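PDB 2ZB9: putative transcriptional regulator, which probably binds cis-regulatory DNA as a TetR-family transcription factor through a helix-turn-helix motif. Local coordinates for residues A42-E47 and G68-D73. Numbering follows the deposited sequence.
Sequences AQLTFE and GALALD
Leu44 and Ala71 bring the two backbones nearest, with CA atoms 7.4 Å apart, where the extended link leading into helix 46-53 passes the first turns of helix 67-83; Phe46 and Leu70 form the next closest pair. The gap is bridged by apolar side chains, one of which also reaches a backbone carbon of the helix. Leu44 reaches straight across from the link: with CG anti to the backbone N (chi1 -177°), its CD2 methyl is pressed against the helix surface at Ala71, 3.6 Å from both CA and CB of that residue, so the methyl lies against both the backbone and the side chain of the alanine. Leu70, one residue earlier on the helix, extends toward the link and inserts its CD2 methyl between Leu44 and Phe46. On one side Leu70 CD2 lies 4.1 Å from Leu44 CG, the two leucines crossing at an angle. On the other it forms a CH-pi contact, sitting 4.0 Å from the centroid of the Phe46 ring and only 6° off the ring normal, so the methyl is centred over the face. Phe46 and Leu70 run past one another in opposite senses, which also brings the outer ring atom CZ of Phe46 within 4.2 Å of Leu70 CB. Thr45, between the two hydrophobic residues, turns away and caps the start of helix 46-53 by accepting a hydrogen bond at OG1 from Arg48 N. The contact belongs to the hydrophobic centre of the TetR-type DNA-binding domain, at the start of its predicted helix-turn-helix. Val32 of helix 20-39 and Val49 of helix 46-53 touch both leucines, and the Phe46 ring meets Tyr61 of helix 57-63. Helix 67-83 thus packs here on helices 20-39 and 46-53, while Ala69 and Leu72 contact helix 126-153.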
ATOM      1  N   ALA A  42      -2.071  -9.725 -18.793  1.00 30.78           N
ATOM      2  CA  ALA A  42      -1.878  -9.320 -20.181  1.00 34.53           C
ATOM      3  C   ALA A  42      -2.465 -10.354 -21.147  1.00 35.42           C
ATOM      4  O   ALA A  42      -2.926 -10.010 -22.234  1.00 34.59           O
ATOM      5  CB  ALA A  42      -0.375  -9.105 -20.467  1.00 32.58           C
ATOM      6  N   GLN A  43      -2.454 -11.616 -20.728  1.00 36.01           N
ATOM      7  CA  GLN A  43      -2.971 -12.712 -21.539  1.00 37.14           C
ATOM      8  C   GLN A  43      -4.490 -12.837 -21.510  1.00 37.63           C
ATOM      9  O   GLN A  43      -5.080 -13.491 -22.375  1.00 38.37           O
ATOM     10  CB  GLN A  43      -2.352 -14.036 -21.081  1.00 38.48           C
ATOM     11  CG  GLN A  43      -0.889 -14.217 -21.460  1.00 38.70           C
ATOM     12  CD  GLN A  43      -0.702 -14.394 -22.954  1.00 42.97           C
ATOM     13  OE1 GLN A  43      -0.506 -13.422 -23.696  1.00 43.04           O
ATOM     14  NE2 GLN A  43      -0.779 -15.643 -23.411  1.00 39.86           N
ATOM     15  N   LEU A  44      -5.124 -12.213 -20.522  1.00 34.73           N
ATOM     16  CA  LEU A  44      -6.571 -12.287 -20.401  1.00 33.57           C
ATOM     17  C   LEU A  44      -7.298 -11.448 -21.448  1.00 34.72           C
ATOM     18  O   LEU A  44      -7.057 -10.246 -21.572  1.00 32.97           O
ATOM     19  CB  LEU A  44      -7.006 -11.841 -19.004  1.00 31.84           C
ATOM     20  CG  LEU A  44      -8.502 -11.930 -18.691  1.00 34.66           C
ATOM     21  CD1 LEU A  44      -8.941 -13.389 -18.713  1.00 30.63           C
ATOM     22  CD2 LEU A  44      -8.782 -11.311 -17.318  1.00 32.81           C
ATOM     23  N   THR A  45      -8.181 -12.095 -22.208  1.00 33.08           N
ATOM     24  CA  THR A  45      -8.971 -11.405 -23.226  1.00 34.97           C
ATOM     25  C   THR A  45     -10.397 -11.952 -23.216  1.00 34.66           C
ATOM     26  O   THR A  45     -10.632 -13.103 -22.840  1.00 35.18           O
ATOM     27  CB  THR A  45      -8.412 -11.615 -24.657  1.00 36.01           C
ATOM     28  OG1 THR A  45      -8.575 -12.988 -25.028  1.00 34.53           O
ATOM     29  CG2 THR A  45      -6.936 -11.236 -24.738  1.00 36.02           C
ATOM     30  N   PHE A  46     -11.344 -11.125 -23.635  1.00 34.84           N
ATOM     31  CA  PHE A  46     -12.740 -11.547 -23.700  1.00 36.49           C
ATOM     32  C   PHE A  46     -12.883 -12.682 -24.717  1.00 36.01           C
ATOM     33  O   PHE A  46     -13.626 -13.634 -24.495  1.00 34.99           O
ATOM     34  CB  PHE A  46     -13.619 -10.356 -24.097  1.00 33.69           C
ATOM     35  CG  PHE A  46     -13.923  -9.420 -22.958  1.00 32.95           C
ATOM     36  CD1 PHE A  46     -15.060  -9.602 -22.178  1.00 32.66           C
ATOM     37  CD2 PHE A  46     -13.065  -8.366 -22.655  1.00 33.87           C
ATOM     38  CE1 PHE A  46     -15.346  -8.747 -21.110  1.00 34.42           C
ATOM     39  CE2 PHE A  46     -13.338  -7.502 -21.587  1.00 34.05           C
ATOM     40  CZ  PHE A  46     -14.483  -7.694 -20.812  1.00 32.40           C
ATOM     41  N   GLU A  47     -12.149 -12.576 -25.823  1.00 37.88           N
ATOM     42  CA  GLU A  47     -12.177 -13.588 -26.879  1.00 39.36           C
ATOM     43  C   GLU A  47     -11.665 -14.929 -26.365  1.00 38.59           C
ATOM     44  O   GLU A  47     -12.166 -15.989 -26.741  1.00 38.89           O
ATOM     45  CB  GLU A  47     -11.309 -13.142 -28.062  1.00 43.30           C
ATOM     46  CG  GLU A  47     -12.080 -12.762 -29.321  1.00 50.73           C
ATOM     47  CD  GLU A  47     -11.942 -11.291 -29.687  1.00 55.83           C
ATOM     48  OE1 GLU A  47     -12.377 -10.907 -30.799  1.00 58.87           O
ATOM     49  OE2 GLU A  47     -11.405 -10.516 -28.866  1.00 57.13           O
ATOM     50  N   GLY A  68     -10.453  -4.796 -17.163  1.00 36.64           N
ATOM     51  CA  GLY A  68     -10.125  -4.604 -15.761  1.00 35.07           C
ATOM     52  C   GLY A  68     -11.134  -5.263 -14.843  1.00 34.94           C
ATOM     53  O   GLY A  68     -10.761  -5.985 -13.919  1.00 35.96           O
ATOM     54  N   ALA A  69     -12.417  -5.021 -15.099  1.00 32.65           N
ATOM     55  CA  ALA A  69     -13.481  -5.611 -14.296  1.00 30.65           C
ATOM     56  C   ALA A  69     -13.478  -7.131 -14.419  1.00 29.73           C
ATOM     57  O   ALA A  69     -13.748  -7.842 -13.444  1.00 29.00           O
ATOM     58  CB  ALA A  69     -14.834  -5.064 -14.732  1.00 29.68           C
ATOM     59  N   LEU A  70     -13.176  -7.625 -15.615  1.00 27.98           N
ATOM     60  CA  LEU A  70     -13.138  -9.063 -15.854  1.00 27.26           C
ATOM     61  C   LEU A  70     -12.046  -9.708 -15.005  1.00 26.87           C
ATOM     62  O   LEU A  70     -12.286 -10.689 -14.306  1.00 27.85           O
ATOM     63  CB  LEU A  70     -12.880  -9.355 -17.334  1.00 26.69           C
ATOM     64  CG  LEU A  70     -12.878 -10.833 -17.729  1.00 27.48           C
ATOM     65  CD1 LEU A  70     -14.270 -11.422 -17.540  1.00 28.90           C
ATOM     66  CD2 LEU A  70     -12.445 -10.973 -19.177  1.00 29.17           C
ATOM     67  N   ALA A  71     -10.846  -9.144 -15.063  1.00 27.41           N
ATOM     68  CA  ALA A  71      -9.727  -9.671 -14.297  1.00 26.54           C
ATOM     69  C   ALA A  71      -9.967  -9.604 -12.788  1.00 27.94           C
ATOM     70  O   ALA A  71      -9.769 -10.600 -12.092  1.00 28.71           O
ATOM     71  CB  ALA A  71      -8.456  -8.923 -14.658  1.00 26.86           C
ATOM     72  N   LEU A  72     -10.401  -8.445 -12.290  1.00 29.28           N
ATOM     73  CA  LEU A  72     -10.645  -8.262 -10.853  1.00 29.61           C
ATOM     74  C   LEU A  72     -11.708  -9.192 -10.286  1.00 29.57           C
ATOM     75  O   LEU A  72     -11.530  -9.769  -9.214  1.00 32.23           O
ATOM     76  CB  LEU A  72     -11.053  -6.814 -10.537  1.00 29.45           C
ATOM     77  CG  LEU A  72     -10.036  -5.691 -10.271  1.00 32.77           C
ATOM     78  CD1 LEU A  72      -8.916  -6.201  -9.365  1.00 31.71           C
ATOM     79  CD2 LEU A  72      -9.470  -5.175 -11.560  1.00 35.46           C
ATOM     80  N   ASP A  73     -12.826  -9.326 -10.990  1.00 28.79           N
ATOM     81  CA  ASP A  73     -13.902 -10.192 -10.520  1.00 27.26           C
ATOM     82  C   ASP A  73     -13.424 -11.644 -10.532  1.00 27.44           C
ATOM     83  O   ASP A  73     -13.680 -12.399  -9.592  1.00 28.11           O
ATOM     84  CB  ASP A  73     -15.135 -10.028 -11.409  1.00 27.91           C
ATOM     85  CG  ASP A  73     -16.429 -10.412 -10.705  1.00 30.25           C
ATOM     86  OD1 ASP A  73     -16.400 -10.753  -9.499  1.00 29.00           O
ATOM     87  OD2 ASP A  73     -17.488 -10.360 -11.367  1.00 33.14           O
TER